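Local coordinates for protein copper-transporting ATPase PAA2, chloroplastic (Arabidopsis thaliana, PDB 5LBK) that moves copper across the chloroplast thylakoid membrane at the cost of ATP, and is represented here by its nucleotide-binding N-domain, at residues V73-L78 / V119-E124; A25-T30 / T64-D69; K87-S92 / E126-A131; E16-L21 / L46-P51. All blocks are in the same frame, centred on the assembly; numbering follows the deposited sequence.

Contact 1 of 4, residues V73-L78 / V119-E124; sequences VAVGSL and VYVGRE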
# COMPACT_ATOMS: atom_id res chain seq x y z
N VAL A 73 -7.44 -3.43 4.14
CA VAL A 73 -6.13 -2.99 3.66
C VAL A 73 -6.25 -1.51 3.36
O VAL A 73 -7.27 -1.07 2.79
CB VAL A 73 -5.69 -3.77 2.40
CG1 VAL A 73 -4.34 -3.19 1.83
CG2 VAL A 73 -5.59 -5.29 2.70
N ALA A 74 -5.29 -0.73 3.81
CA ALA A 74 -5.26 0.72 3.62
C ALA A 74 -4.00 1.14 2.88
O ALA A 74 -2.93 0.58 3.10
CB ALA A 74 -5.36 1.41 4.98
N VAL A 75 -4.13 2.10 1.95
CA VAL A 75 -3.05 2.65 1.16
C VAL A 75 -3.10 4.16 1.25
O VAL A 75 -4.16 4.75 1.04
CB VAL A 75 -3.16 2.21 -0.32
CG1 VAL A 75 -1.99 2.73 -1.10
CG2 VAL A 75 -3.18 0.69 -0.44
N GLY A 76 -1.97 4.79 1.55
CA GLY A 76 -1.97 6.24 1.77
C GLY A 76 -0.77 6.69 2.55
O GLY A 76 0.30 6.06 2.50
N SER A 77 -0.93 7.84 3.21
CA SER A 77 0.21 8.36 3.98
C SER A 77 0.50 7.47 5.19
O SER A 77 -0.34 6.74 5.68
CB SER A 77 -0.10 9.77 4.45
OG SER A 77 -1.12 9.66 5.40
N LEU A 78 1.74 7.59 5.73
CA LEU A 78 2.17 6.71 6.82
C LEU A 78 1.27 6.82 8.03
O LEU A 78 0.83 5.81 8.58
CB LEU A 78 3.63 7.05 7.20
CG LEU A 78 4.18 6.34 8.44
CD1 LEU A 78 4.01 4.81 8.25
CD2 LEU A 78 5.63 6.75 8.64
N VAL A 119 3.96 5.74 -0.81
CA VAL A 119 2.60 5.35 -0.46
C VAL A 119 2.67 4.11 0.42
O VAL A 119 3.32 3.12 0.05
CB VAL A 119 1.82 5.02 -1.75
CG1 VAL A 119 0.41 4.63 -1.42
CG2 VAL A 119 1.90 6.21 -2.71
N TYR A 120 2.17 4.22 1.65
CA TYR A 120 2.27 3.07 2.55
C TYR A 120 1.10 2.12 2.41
O TYR A 120 -0.00 2.51 2.03
CB TYR A 120 2.40 3.54 3.99
CG TYR A 120 3.76 4.21 4.25
CD1 TYR A 120 3.99 5.52 3.86
CD2 TYR A 120 4.82 3.49 4.78
CE1 TYR A 120 5.22 6.12 4.02
CE2 TYR A 120 6.03 4.09 4.96
CZ TYR A 120 6.23 5.38 4.59
OH TYR A 120 7.46 5.98 4.77
N VAL A 121 1.35 0.88 2.76
CA VAL A 121 0.36 -0.18 2.69
C VAL A 121 0.23 -0.86 4.04
O VAL A 121 1.21 -1.34 4.61
CB VAL A 121 0.72 -1.20 1.60
CG1 VAL A 121 -0.40 -2.20 1.42
CG2 VAL A 121 0.98 -0.44 0.31
N GLY A 122 -1.00 -0.94 4.55
CA GLY A 122 -1.25 -1.56 5.83
C GLY A 122 -2.42 -2.53 5.80
O GLY A 122 -3.30 -2.42 4.95
N ARG A 123 -2.39 -3.52 6.71
CA ARG A 123 -3.45 -4.54 6.78
C ARG A 123 -3.93 -4.78 8.20
O ARG A 123 -3.11 -4.91 9.11
CB ARG A 123 -2.96 -5.85 6.18
CG ARG A 123 -4.01 -6.91 6.08
CD ARG A 123 -3.50 -7.92 5.10
NE ARG A 123 -4.39 -9.04 4.95
CZ ARG A 123 -4.41 -10.10 5.74
NH1 ARG A 123 -3.59 -10.20 6.78
NH2 ARG A 123 -5.29 -11.05 5.49
N GLU A 124 -5.26 -4.89 8.40
CA GLU A 124 -5.79 -5.03 9.76
C GLU A 124 -5.20 -6.30 10.37
O GLU A 124 -5.10 -7.34 9.72
CB GLU A 124 -7.31 -5.08 9.79
CG GLU A 124 -7.91 -4.70 11.19
CD GLU A 124 -9.34 -4.19 11.13
OE1 GLU A 124 -10.08 -4.63 10.22
OE2 GLU A 124 -9.73 -3.40 12.03
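With chi1 at -69°, CG of Y120 is anti to its carbonyl carbon and roots the ring near L78; chi1 of L78 (173°) puts CG, the carbon that carries CD1, anti to the backbone N. L78 CB itself stands over one ring face, 3.8 Å from the centroid and 20° off the normal, a CH-pi contact displaced toward the rim. L78 CD1 lies on the same side of the ring, 3.8 Å from Y120 CD2, while G76 O lies in the ring plane at its edge. The phenol OH is hydrogen-bonded to E98. Strands 71-76 and 117-123 run antiparallel, at 4.6 Å between their axes. A74 and G122 exchange bonds (A74 N to G122 O 2.8 Å, G122 N to A74 O 2.9 Å), as do G76 and Y120 (Y120 N to G76 O 2.8 Å). V75-V121, between these two, and V73-R123, beyond A74-G122, are non-hydrogen-bonded pairs. On their face V73 CG1 meets V121 CG1 at 4.1 Å, and helix 17-27 covers the valines through V27 and A24. The pairing forms the middle of the six-stranded antiparallel sheet of a P-type ATPase N-domain, and G76-S77 probably correspond to the Gly-Asn pair lining the nucleotide site in related P1B ATPases.

Contact 2 of 4, residues A25-T30 / T64-D69; sequences AAVEKT and TLAEID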
# COMPACT_ATOMS: atom_id res chain seq x y z
N ALA A 25 -2.62 -2.30 -5.51
CA ALA A 25 -3.38 -2.04 -6.74
C ALA A 25 -4.85 -2.43 -6.63
O ALA A 25 -5.72 -1.80 -7.28
CB ALA A 25 -2.70 -2.78 -7.89
N ALA A 26 -5.18 -3.46 -5.84
CA ALA A 26 -6.59 -3.78 -5.60
C ALA A 26 -7.31 -2.62 -4.95
O ALA A 26 -8.44 -2.28 -5.32
CB ALA A 26 -6.73 -5.01 -4.72
N VAL A 27 -6.66 -2.00 -3.95
CA VAL A 27 -7.26 -0.84 -3.29
C VAL A 27 -7.31 0.36 -4.23
O VAL A 27 -8.30 1.13 -4.21
CB VAL A 27 -6.49 -0.52 -2.00
CG1 VAL A 27 -7.02 0.71 -1.36
CG2 VAL A 27 -6.61 -1.64 -1.05
N GLU A 28 -6.29 0.56 -5.04
CA GLU A 28 -6.15 1.73 -5.89
C GLU A 28 -6.86 1.58 -7.23
O GLU A 28 -6.76 2.49 -8.05
CB GLU A 28 -4.68 2.04 -6.12
CG GLU A 28 -3.96 2.41 -4.83
CD GLU A 28 -4.21 3.82 -4.42
OE1 GLU A 28 -3.32 4.65 -4.63
OE2 GLU A 28 -5.32 4.10 -3.96
N LYS A 29 -7.62 0.50 -7.41
CA LYS A 29 -8.11 0.08 -8.73
C LYS A 29 -8.72 1.22 -9.53
O LYS A 29 -8.36 1.45 -10.69
CB LYS A 29 -9.12 -1.05 -8.54
CG LYS A 29 -9.32 -1.97 -9.78
CD LYS A 29 -8.04 -2.74 -10.13
CE LYS A 29 -8.26 -3.63 -11.32
NZ LYS A 29 -6.97 -4.25 -11.82
N THR A 30 -9.69 1.92 -8.95
CA THR A 30 -10.40 2.96 -9.69
C THR A 30 -10.06 4.37 -9.23
O THR A 30 -10.75 5.31 -9.63
CB THR A 30 -11.91 2.73 -9.59
OG1 THR A 30 -12.28 2.59 -8.21
CG2 THR A 30 -12.32 1.47 -10.40
N THR A 64 -6.96 5.49 0.91
CA THR A 64 -8.08 4.67 0.50
C THR A 64 -7.98 3.33 1.21
O THR A 64 -6.89 2.85 1.47
CB THR A 64 -8.10 4.44 -1.02
OG1 THR A 64 -8.19 5.70 -1.69
CG2 THR A 64 -9.29 3.66 -1.48
N LEU A 65 -9.14 2.78 1.56
CA LEU A 65 -9.23 1.53 2.30
C LEU A 65 -10.27 0.65 1.63
O LEU A 65 -11.33 1.14 1.23
CB LEU A 65 -9.62 1.87 3.76
CG LEU A 65 -10.40 0.98 4.72
CD1 LEU A 65 -9.43 0.05 5.51
CD2 LEU A 65 -11.18 1.79 5.70
N ALA A 66 -10.00 -0.66 1.59
CA ALA A 66 -10.94 -1.61 1.04
C ALA A 66 -10.69 -2.96 1.69
O ALA A 66 -9.59 -3.24 2.17
CB ALA A 66 -10.78 -1.76 -0.49
N GLU A 67 -11.71 -3.81 1.67
CA GLU A 67 -11.58 -5.14 2.25
C GLU A 67 -11.09 -6.10 1.18
O GLU A 67 -11.72 -6.24 0.12
CB GLU A 67 -12.90 -5.59 2.87
CG GLU A 67 -12.72 -6.71 3.84
CD GLU A 67 -13.96 -7.14 4.60
OE1 GLU A 67 -15.07 -6.59 4.38
OE2 GLU A 67 -13.80 -8.06 5.43
N ILE A 68 -9.98 -6.77 1.46
CA ILE A 68 -9.39 -7.76 0.55
C ILE A 68 -9.39 -9.12 1.23
O ILE A 68 -8.75 -9.29 2.27
CB ILE A 68 -7.95 -7.42 0.18
CG1 ILE A 68 -7.73 -5.95 -0.17
CG2 ILE A 68 -7.46 -8.37 -0.93
CD1 ILE A 68 -8.52 -5.46 -1.24
N ASP A 69 -10.09 -10.07 0.64
CA ASP A 69 -10.24 -11.42 1.16
C ASP A 69 -10.43 -11.43 2.68
O ASP A 69 -9.74 -12.13 3.43
CB ASP A 69 -9.04 -12.28 0.76
CG ASP A 69 -9.29 -13.74 0.99
OD1 ASP A 69 -9.88 -14.39 0.09
OD2 ASP A 69 -8.92 -14.25 2.07
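The last turn of helix 17-27 lies on strand 63-68 with V27 CA 5.7 Å from A66 CA and A26 CA 7.8 Å from I68 CA, the approach tightening toward the end of the helix. This is the helix-on-sheet packing of the N-domain's alpha/beta fold, and the side chains of A26, V27, T64, A66 and I68 all start toward the other segment. V27 fills the interface with both methyls. CG1, anti to the backbone N (chi1 176°), lies 3.7 Å from T64 CG2, the two side chains running past each other in opposite senses. CG2 is 4.2 Å from A66 CB and a little farther from I68 CD1. One residue earlier, A26 CB meets I68 CD1 at 3.9 Å. V73 and P51 also pack against I68, and V75 against V27. E28 has a chain bent at chi2 (-79°), and its carboxylate turns back toward the strand; by comparison with related P1B N-domains it probably holds the place of the glutamate that faces adenine. At 4.0 Å, E28 OE2 and T64 OG1 are too far apart for a hydrogen bond.

Contact 3 of 4, residues K87-S92 / E126-A131; sequences KKNDSS and EGIIGA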
# COMPACT_ATOMS: atom_id res chain seq x y z
N LYS A 87 -3.49 -2.86 15.51
CA LYS A 87 -2.16 -3.47 15.55
C LYS A 87 -1.15 -2.46 15.02
O LYS A 87 -1.30 -1.97 13.90
CB LYS A 87 -2.14 -4.73 14.69
CG LYS A 87 -0.78 -5.43 14.60
CD LYS A 87 -0.43 -6.14 15.88
CE LYS A 87 0.92 -6.81 15.78
NZ LYS A 87 1.20 -7.54 17.04
N LYS A 88 -0.09 -2.20 15.80
CA LYS A 88 0.97 -1.25 15.45
C LYS A 88 2.27 -2.00 15.22
O LYS A 88 2.52 -3.03 15.86
CB LYS A 88 1.19 -0.20 16.57
CG LYS A 88 -0.06 0.49 17.08
CD LYS A 88 -0.74 1.35 16.04
CE LYS A 88 -2.03 1.88 16.57
NZ LYS A 88 -2.84 2.47 15.47
N ASN A 89 3.11 -1.48 14.35
CA ASN A 89 4.38 -2.12 14.07
C ASN A 89 5.45 -1.82 15.11
O ASN A 89 5.54 -0.72 15.66
CB ASN A 89 4.88 -1.69 12.68
CG ASN A 89 3.92 -2.08 11.57
OD1 ASN A 89 2.84 -1.50 11.44
ND2 ASN A 89 4.32 -3.06 10.76
N ASP A 90 6.27 -2.84 15.36
CA ASP A 90 7.39 -2.77 16.25
C ASP A 90 8.22 -1.59 15.79
O ASP A 90 8.33 -1.31 14.61
CB ASP A 90 8.35 -3.95 16.09
CG ASP A 90 7.74 -5.27 16.37
OD1 ASP A 90 6.55 -5.47 16.16
OD2 ASP A 90 8.50 -6.15 16.80
N SER A 91 8.87 -0.94 16.75
CA SER A 91 9.73 0.19 16.43
C SER A 91 10.88 -0.25 15.52
O SER A 91 11.33 0.54 14.69
CB SER A 91 10.29 0.80 17.72
OG SER A 91 10.86 2.08 17.46
N SER A 92 11.36 -1.48 15.67
CA SER A 92 12.47 -1.95 14.84
C SER A 92 12.03 -2.12 13.39
O SER A 92 12.81 -1.90 12.46
CB SER A 92 13.05 -3.26 15.37
OG SER A 92 12.06 -4.26 15.44
N GLU A 126 -2.12 -6.57 11.37
CA GLU A 126 -0.70 -6.65 11.08
C GLU A 126 -0.02 -5.29 11.14
O GLU A 126 1.18 -5.20 11.35
CB GLU A 126 -0.46 -7.22 9.68
CG GLU A 126 -0.81 -8.67 9.49
CD GLU A 126 -0.28 -9.18 8.20
OE1 GLU A 126 -0.98 -9.05 7.18
OE2 GLU A 126 0.88 -9.65 8.19
N GLY A 127 -0.76 -4.24 10.86
CA GLY A 127 -0.15 -2.93 10.75
C GLY A 127 0.46 -2.68 9.38
O GLY A 127 0.01 -3.23 8.37
N ILE A 128 1.54 -1.88 9.34
CA ILE A 128 2.15 -1.54 8.06
C ILE A 128 2.84 -2.79 7.55
O ILE A 128 3.56 -3.46 8.30
CB ILE A 128 3.17 -0.40 8.20
CG1 ILE A 128 2.58 0.91 8.67
CG2 ILE A 128 3.91 -0.21 6.87
CD1 ILE A 128 1.67 1.47 7.74
N ILE A 129 2.60 -3.14 6.28
CA ILE A 129 3.21 -4.31 5.68
C ILE A 129 4.12 -3.95 4.52
O ILE A 129 4.86 -4.81 4.04
CB ILE A 129 2.15 -5.34 5.21
CG1 ILE A 129 1.26 -4.77 4.10
CG2 ILE A 129 1.29 -5.78 6.42
CD1 ILE A 129 0.47 -5.78 3.37
N GLY A 130 4.16 -2.70 4.09
CA GLY A 130 5.02 -2.36 2.98
C GLY A 130 4.80 -0.93 2.57
O GLY A 130 4.04 -0.18 3.19
N ALA A 131 5.51 -0.55 1.53
CA ALA A 131 5.45 0.79 1.01
C ALA A 131 5.80 0.73 -0.47
O ALA A 131 6.57 -0.13 -0.91
CB ALA A 131 6.39 1.71 1.76
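The side-chain amide of N89 faces the backbone of I128 and pairs with both of its polar atoms. N89 ND2 donates to I128 O over 2.6 Å, arriving in the carbonyl plane on a lone pair, although the acceptor is tilted 20° out of the amide plane of N89. In return I128 N points at N89 OD1; the modelled separation of 2.5 Å is very short, so the bond is plausible while its exact length is doubtful. In N89, chi1 of -60° brings CG toward the strand, and chi2 of 71° turns OD1 and ND2 to I128 N and O. Next to this pair, K87 O comes within 3.5 Å of G127 CA. A side chain on G127 would collide with N89 OD1, and its backbone angles by themselves call for glycine. K87 CG touches E126 C, also at 3.5 Å, after which the lysine chain bends at chi2 and carries NZ off from the strand.

Farther out, I128 sends its side chain among L78, V81 and L97, tying the strand to helices 78-84 and 91-102, while M94 packs on N89. E126 OE1 is held by Y15 OH and in a salt bridge by R123 NH1. E126 and G127 both face R123, forming a classic beta bulge. An asparagine amide thus pairs with one strand residue as a peptide group would, where the link between helices 78-84 and 91-102 passes the bulged start of strand 127-134.

Contact 4 of 4, residues E16-L21 / L46-P51; sequences EEQEVL and LNLKTP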
# COMPACT_ATOMS: atom_id res chain seq x y z
N GLU A 16 6.06 -10.94 0.22
CA GLU A 16 6.61 -10.83 -1.12
C GLU A 16 6.23 -9.49 -1.73
O GLU A 16 5.10 -9.01 -1.58
CB GLU A 16 6.10 -11.98 -1.98
CG GLU A 16 6.17 -13.35 -1.29
CD GLU A 16 5.44 -14.44 -2.06
OE1 GLU A 16 5.63 -15.63 -1.72
OE2 GLU A 16 4.68 -14.10 -2.99
N GLU A 17 7.18 -8.87 -2.43
CA GLU A 17 6.91 -7.63 -3.14
C GLU A 17 5.63 -7.71 -3.97
O GLU A 17 4.78 -6.81 -3.92
CB GLU A 17 8.13 -7.31 -4.02
CG GLU A 17 7.90 -6.34 -5.14
CD GLU A 17 7.71 -7.02 -6.48
OE1 GLU A 17 8.53 -7.90 -6.84
OE2 GLU A 17 6.74 -6.66 -7.18
N GLN A 18 5.46 -8.81 -4.71
CA GLN A 18 4.29 -8.91 -5.57
C GLN A 18 3.01 -8.85 -4.75
O GLN A 18 1.99 -8.31 -5.21
CB GLN A 18 4.34 -10.20 -6.41
CG GLN A 18 4.16 -11.51 -5.61
CD GLN A 18 3.99 -12.77 -6.48
OE1 GLN A 18 3.75 -12.70 -7.69
NE2 GLN A 18 4.10 -13.93 -5.84
N GLU A 19 3.03 -9.44 -3.55
CA GLU A 19 1.81 -9.46 -2.76
C GLU A 19 1.45 -8.06 -2.30
O GLU A 19 0.27 -7.69 -2.29
CB GLU A 19 1.95 -10.38 -1.55
CG GLU A 19 2.08 -11.86 -1.88
CD GLU A 19 2.02 -12.76 -0.63
OE1 GLU A 19 1.04 -13.53 -0.50
OE2 GLU A 19 2.96 -12.71 0.21
N VAL A 20 2.47 -7.26 -1.92
CA VAL A 20 2.23 -5.88 -1.49
C VAL A 20 1.66 -5.06 -2.64
O VAL A 20 0.70 -4.30 -2.47
CB VAL A 20 3.51 -5.24 -0.91
CG1 VAL A 20 3.33 -3.73 -0.66
CG2 VAL A 20 3.89 -5.97 0.36
N LEU A 21 2.26 -5.20 -3.82
CA LEU A 21 1.76 -4.50 -4.99
C LEU A 21 0.35 -4.95 -5.35
O LEU A 21 -0.47 -4.12 -5.75
CB LEU A 21 2.72 -4.73 -6.15
CG LEU A 21 2.56 -3.93 -7.41
CD1 LEU A 21 2.47 -2.43 -7.13
CD2 LEU A 21 3.77 -4.30 -8.33
N LEU A 46 3.29 -5.78 -14.89
CA LEU A 46 3.92 -7.00 -14.41
C LEU A 46 3.01 -8.21 -14.50
O LEU A 46 3.40 -9.30 -14.06
CB LEU A 46 4.38 -6.84 -12.95
CG LEU A 46 5.38 -5.72 -12.66
CD1 LEU A 46 5.72 -5.67 -11.17
CD2 LEU A 46 6.67 -5.87 -13.46
N ASN A 47 1.80 -8.04 -15.04
CA ASN A 47 0.87 -9.15 -15.24
C ASN A 47 0.42 -9.74 -13.90
O ASN A 47 0.28 -10.95 -13.75
CB ASN A 47 1.49 -10.23 -16.13
CG ASN A 47 2.02 -9.67 -17.46
OD1 ASN A 47 3.12 -10.03 -17.91
ND2 ASN A 47 1.24 -8.79 -18.10
N LEU A 48 0.18 -8.87 -12.92
CA LEU A 48 -0.30 -9.30 -11.62
C LEU A 48 -1.83 -9.24 -11.59
O LEU A 48 -2.43 -8.22 -11.93
CB LEU A 48 0.26 -8.41 -10.51
CG LEU A 48 1.79 -8.40 -10.32
CD1 LEU A 48 2.18 -7.39 -9.23
CD2 LEU A 48 2.30 -9.78 -9.98
N LYS A 49 -2.45 -10.33 -11.14
CA LYS A 49 -3.90 -10.38 -11.00
C LYS A 49 -4.29 -9.79 -9.65
O LYS A 49 -3.88 -10.32 -8.61
CB LYS A 49 -4.42 -11.81 -11.11
CG LYS A 49 -5.93 -11.93 -11.11
CD LYS A 49 -6.54 -11.45 -12.43
CE LYS A 49 -6.18 -12.38 -13.59
NZ LYS A 49 -6.93 -12.04 -14.83
N THR A 50 -5.08 -8.72 -9.67
CA THR A 50 -5.42 -8.11 -8.40
C THR A 50 -6.64 -8.81 -7.80
O THR A 50 -7.57 -9.16 -8.52
CB THR A 50 -5.71 -6.61 -8.59
OG1 THR A 50 -6.75 -6.44 -9.57
CG2 THR A 50 -4.47 -5.86 -9.07
N PRO A 51 -6.66 -9.03 -6.48
CA PRO A 51 -7.84 -9.64 -5.87
C PRO A 51 -9.06 -8.73 -5.92
O PRO A 51 -8.96 -7.50 -6.02
CB PRO A 51 -7.41 -9.89 -4.42
CG PRO A 51 -6.37 -8.87 -4.17
CD PRO A 51 -5.61 -8.77 -5.49
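Q18, whose OE1 comes within 4.0 Å of L48 CD2, uses the other end of its amide for the shortest sound polar bond here: NE2 donates to E16 OE2 over 2.9 Å. The bond is nearly straight at 176°. The acceptor lies in the amide plane of Q18, whereas the donor meets the syn side of the carboxylate from 28° out of its plane. CG of Q18 sits between the backbone N and the carbonyl carbon, at chi1 68°, and the chain beyond is extended. E16 is the N-cap residue of helix 17-27, and its O accepts V20 N, with a weaker bond from E19 N, so this polar link lies within the first turn.

The meeting with 46-51 itself is made by leucines. L21 points toward the loop and its CD2 is shared: L48 CD1 lies 3.6 Å away and L46 CD1 3.7 Å away. L21 crosses each of the two at about a right angle. L48 CD1 also rests against L21 CG, so on L21 the contact reaches back from the methyl toward the branch point. The other methyl of L48, CD2, turns to Q18 and also touches its CB, at 4.1 Å. I39 and E42 of helix 34-45 also pack on L21. That helix ends in a Schellman motif at N47, between L46 and L48 in the chain. The chemistry implies an adhesion of dispersion and hydrophobic burial: the E16-Q18 bond stays within the helix start, the K29-T50 bond lies outside the contact, and exposed L46 sits at the solvent margin.

How the contacts relate
Contacts 1, 2 and 3 share one antiparallel sheet. Contact 1 is bonded to contact 2 through V75 N and T64 O (2.9 Å) and to contact 3 through V121 O and I129 N (2.8 Å), whereas contacts 2 and 3, centred 18 Å apart, come no nearer than about 9 Å between atoms. Contact 4 uses the same helix 17-27 as contact 2. K29 NZ reaches T50 OG1 at 3.1 Å, and P51 CG packs on I68 CG2 at 3.5 Å. V20 of contact 4 also touches V121 of contact 1 and the backbone of contact 3. By family resemblance, E28 in contact 2 and G76-S77 in contact 1 probably border the nucleotide pocket.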